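Local coordinates for protein alpha-glucosidase ([Eubacterium] rectale, PDB 6PNR) that probably hydrolyses alpha-linked sulfoquinovosides, the sugar units of sulfolipids, as a sulfoquinovosidase of glycoside hydrolase family 31, at residues 27-36 / 48-57. Numbering follows the deposited sequence.
Sequences PMIYVGVGQE and TDYVTERFPL
V31 and F55 exchange both backbone bonds of an antiparallel pair, V31 N to F55 O at 3.1 Å and F55 N to V31 O at 3.0 Å, in the beta hairpin of strands 29-41 and 44-56. L57 N to I29 O continues this ladder at one end, and the reciprocal pair of Q35 and Y50 at the other. Between them lies a classic beta bulge: T52 and E53 both face V33, whose carbonyl oxygen accepts T52 N at 3.0 Å and, on a lone pair, E53 N at 3.3 Å, while V33 N returns a bond to E53 O. At G32 a CB would run into E53 O.

A cation-pi contact joins Y30 and R54. Extended from CG to NE, the arginine carries CZ to 4.2 Å from the Y30 ring centroid, with NH2 over the middle of one face and the two planes 56° apart. P56 CB packs on Y30 CE2 at 3.6 Å. A serine in place of Y30 would probably take one aromatic face from the R54 guanidinium and open a gap beside P56.

Apolar contacts gather at the V31 and F55 end of the paired segments. F55 sets CG between its backbone N and carbonyl carbon (chi1 47°), which brings the ring across V31, with V31 O over one face and CE1 3.5 Å from V31 CG2; L57 spreads its methyls onto V31 and onto I29 CG2.

Strand 44-56 is the outermost of its six-stranded sheet within the chain, and strand 29-41 separates it from strand 101-107. R54 also makes a cation-pi contact with W103 and a salt bridge with E199 of its own chain, and R101 forms salt bridges with both E36 and D49. I77 and F73 of the neighbouring sheet cover L57, and Y50 OH bonds E199 of the second subunit.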
loop_
_atom_site.group_PDB
_atom_site.type_symbol
_atom_site.label_atom_id
_atom_site.label_comp_id
_atom_site.label_asym_id
_atom_site.label_seq_id
_atom_site.Cartn_x
_atom_site.Cartn_y
_atom_site.Cartn_z
ATOM N N PRO A 27 30.018 6.191 2.617
ATOM C CA PRO A 27 29.722 7.616 2.802
ATOM C C PRO A 27 28.692 7.849 3.897
ATOM O O PRO A 27 27.771 7.057 4.103
ATOM C CB PRO A 27 29.184 8.052 1.435
ATOM C CG PRO A 27 28.678 6.795 0.818
ATOM C CD PRO A 27 29.614 5.718 1.284
ATOM N N MET A 28 28.862 8.971 4.597
ATOM C CA MET A 28 28.024 9.326 5.731
ATOM C C MET A 28 26.800 10.138 5.332
ATOM O O MET A 28 25.792 10.097 6.044
ATOM C CB MET A 28 28.848 10.114 6.759
ATOM C CG MET A 28 28.205 10.264 8.135
ATOM S SD MET A 28 29.302 11.049 9.350
ATOM C CE MET A 28 29.364 12.719 8.724
ATOM N N ILE A 29 26.858 10.877 4.226
ATOM C CA ILE A 29 25.788 11.789 3.830
ATOM C C ILE A 29 25.493 11.611 2.345
ATOM O O ILE A 29 26.409 11.624 1.516
ATOM C CB ILE A 29 26.154 13.257 4.124
ATOM C CG1 ILE A 29 26.485 13.460 5.605
ATOM C CG2 ILE A 29 25.033 14.181 3.702
ATOM C CD1 ILE A 29 27.049 14.848 5.918
ATOM N N TYR A 30 24.214 11.446 2.014
ATOM C CA TYR A 30 23.715 11.641 0.664
ATOM C C TYR A 30 22.788 12.848 0.658
ATOM O O TYR A 30 22.098 13.128 1.643
ATOM C CB TYR A 30 22.939 10.417 0.138
ATOM C CG TYR A 30 23.681 9.090 0.178
ATOM C CD1 TYR A 30 24.000 8.480 1.386
ATOM C CD2 TYR A 30 24.016 8.424 -1.004
ATOM C CE1 TYR A 30 24.659 7.259 1.426
ATOM C CE2 TYR A 30 24.672 7.202 -0.976
ATOM C CZ TYR A 30 24.990 6.631 0.237
ATOM O OH TYR A 30 25.643 5.427 0.263
ATOM N N VAL A 31 22.753 13.544 -0.472
ATOM C CA VAL A 31 21.873 14.685 -0.660
ATOM C C VAL A 31 21.131 14.479 -1.968
ATOM O O VAL A 31 21.525 13.673 -2.811
ATOM C CB VAL A 31 22.649 16.011 -0.677
ATOM C CG1 VAL A 31 23.357 16.193 0.636
ATOM C CG2 VAL A 31 23.662 15.995 -1.810
ATOM N N GLY A 32 20.040 15.210 -2.135
ATOM C CA GLY A 32 19.323 15.090 -3.379
ATOM C C GLY A 32 18.136 16.016 -3.450
ATOM O O GLY A 32 18.003 16.964 -2.675
ATOM N N VAL A 33 17.284 15.719 -4.428
ATOM C CA VAL A 33 16.137 16.538 -4.784
ATOM C C VAL A 33 14.922 15.627 -4.876
ATOM O O VAL A 33 14.965 14.603 -5.566
ATOM C CB VAL A 33 16.366 17.274 -6.116
ATOM C CG1 VAL A 33 15.172 18.174 -6.451
ATOM C CG2 VAL A 33 17.683 18.071 -6.073
ATOM N N GLY A 34 13.849 15.994 -4.174
ATOM C CA GLY A 34 12.595 15.282 -4.273
ATOM C C GLY A 34 11.440 16.249 -4.462
ATOM O O GLY A 34 11.567 17.458 -4.255
ATOM N N GLN A 35 10.303 15.686 -4.881
ATOM C CA GLN A 35 9.050 16.424 -5.026
ATOM C C GLN A 35 7.950 15.609 -4.362
ATOM O O GLN A 35 7.521 14.578 -4.898
ATOM C CB GLN A 35 8.717 16.697 -6.498
ATOM C CG GLN A 35 7.349 17.379 -6.714
ATOM C CD GLN A 35 7.194 18.693 -5.945
ATOM O OE1 GLN A 35 7.934 19.653 -6.179
ATOM N NE2 GLN A 35 6.222 18.740 -5.019
ATOM N N GLU A 36 7.493 16.062 -3.201
ATOM C CA GLU A 36 6.557 15.278 -2.417
ATOM C C GLU A 36 5.136 15.442 -2.942
ATOM O O GLU A 36 4.810 16.396 -3.649
ATOM C CB GLU A 36 6.609 15.693 -0.950
ATOM C CG GLU A 36 6.099 17.090 -0.684
ATOM C CD GLU A 36 7.172 18.157 -0.837
ATOM O OE1 GLU A 36 8.289 17.841 -1.308
ATOM O OE2 GLU A 36 6.889 19.319 -0.485
ATOM N N THR A 48 3.679 10.605 -0.494
ATOM C CA THR A 48 4.634 9.958 -1.378
ATOM C C THR A 48 5.657 10.992 -1.828
ATOM O O THR A 48 5.428 12.199 -1.734
ATOM C CB THR A 48 3.954 9.335 -2.599
ATOM O OG1 THR A 48 3.238 10.357 -3.303
ATOM C CG2 THR A 48 2.991 8.236 -2.177
ATOM N N ASP A 49 6.788 10.505 -2.332
ATOM C CA ASP A 49 7.877 11.360 -2.775
ATOM C C ASP A 49 8.356 10.885 -4.140
ATOM O O ASP A 49 8.374 9.683 -4.418
ATOM C CB ASP A 49 9.037 11.332 -1.753
ATOM C CG ASP A 49 10.036 12.478 -1.936
ATOM O OD1 ASP A 49 9.669 13.527 -2.522
ATOM O OD2 ASP A 49 11.198 12.315 -1.480
ATOM N N TYR A 50 8.744 11.833 -4.986
ATOM C CA TYR A 50 9.361 11.540 -6.278
ATOM C C TYR A 50 10.790 12.076 -6.233
ATOM O O TYR A 50 11.004 13.285 -6.339
ATOM C CB TYR A 50 8.565 12.162 -7.412
ATOM C CG TYR A 50 9.209 12.000 -8.768
ATOM C CD1 TYR A 50 9.805 10.799 -9.142
ATOM C CD2 TYR A 50 9.191 13.040 -9.691
ATOM C CE1 TYR A 50 10.386 10.646 -10.401
ATOM C CE2 TYR A 50 9.762 12.898 -10.947
ATOM C CZ TYR A 50 10.361 11.704 -11.299
ATOM O OH TYR A 50 10.925 11.578 -12.560
ATOM N N VAL A 51 11.759 11.181 -6.058
ATOM C CA VAL A 51 13.162 11.562 -5.945
ATOM C C VAL A 51 13.764 11.580 -7.344
ATOM O O VAL A 51 13.776 10.557 -8.034
ATOM C CB VAL A 51 13.935 10.608 -5.022
ATOM C CG1 VAL A 51 15.428 10.985 -4.982
ATOM C CG2 VAL A 51 13.357 10.651 -3.596
ATOM N N THR A 52 14.241 12.750 -7.774
ATOM C CA THR A 52 14.939 12.868 -9.047
ATOM C C THR A 52 16.457 12.853 -8.902
ATOM O O THR A 52 17.150 12.519 -9.871
ATOM C CB THR A 52 14.513 14.150 -9.776
ATOM O OG1 THR A 52 14.547 15.255 -8.863
ATOM C CG2 THR A 52 13.114 14.006 -10.329
ATOM N N GLU A 53 16.999 13.196 -7.732
ATOM C CA GLU A 53 18.438 13.130 -7.516
ATOM C C GLU A 53 18.739 12.594 -6.126
ATOM O O GLU A 53 18.067 12.950 -5.153
ATOM C CB GLU A 53 19.107 14.508 -7.699
ATOM C CG GLU A 53 18.828 15.179 -9.045
ATOM C CD GLU A 53 19.597 16.491 -9.231
ATOM O OE1 GLU A 53 20.570 16.713 -8.482
ATOM O OE2 GLU A 53 19.226 17.296 -10.119
ATOM N N ARG A 54 19.742 11.721 -6.043
ATOM C CA ARG A 54 20.321 11.304 -4.771
ATOM C C ARG A 54 21.744 10.845 -5.042
ATOM O O ARG A 54 21.956 10.005 -5.919
ATOM C CB ARG A 54 19.534 10.162 -4.107
ATOM C CG ARG A 54 20.353 9.461 -3.015
ATOM C CD ARG A 54 19.588 8.415 -2.196
ATOM N NE ARG A 54 20.509 7.690 -1.317
ATOM C CZ ARG A 54 20.172 7.086 -0.175
ATOM N NH1 ARG A 54 18.911 7.103 0.257
ATOM N NH2 ARG A 54 21.107 6.469 0.542
ATOM N N PHE A 55 22.713 11.373 -4.293
ATOM C CA PHE A 55 24.091 10.967 -4.543
ATOM C C PHE A 55 24.914 11.162 -3.284
ATOM O O PHE A 55 24.642 12.081 -2.500
ATOM C CB PHE A 55 24.701 11.747 -5.719
ATOM C CG PHE A 55 24.474 13.226 -5.658
ATOM C CD1 PHE A 55 25.338 14.044 -4.949
ATOM C CD2 PHE A 55 23.410 13.806 -6.323
ATOM C CE1 PHE A 55 25.138 15.413 -4.898
ATOM C CE2 PHE A 55 23.200 15.172 -6.274
ATOM C CZ PHE A 55 24.073 15.978 -5.563
ATOM N N PRO A 56 25.906 10.308 -3.050
ATOM C CA PRO A 56 26.769 10.486 -1.882
ATOM C C PRO A 56 27.708 11.665 -2.069
ATOM O O PRO A 56 28.062 12.040 -3.188
ATOM C CB PRO A 56 27.542 9.167 -1.805
ATOM C CG PRO A 56 27.591 8.695 -3.234
ATOM C CD PRO A 56 26.288 9.132 -3.857
ATOM N N LEU A 57 28.096 12.259 -0.952
ATOM C CA LEU A 57 28.994 13.399 -0.966
ATOM C C LEU A 57 30.440 12.932 -0.859
ATOM O O LEU A 57 30.738 11.923 -0.211
ATOM C CB LEU A 57 28.674 14.348 0.186
ATOM C CG LEU A 57 27.328 15.066 0.125
ATOM C CD1 LEU A 57 27.176 15.932 1.360
ATOM C CD2 LEU A 57 27.250 15.898 -1.131
#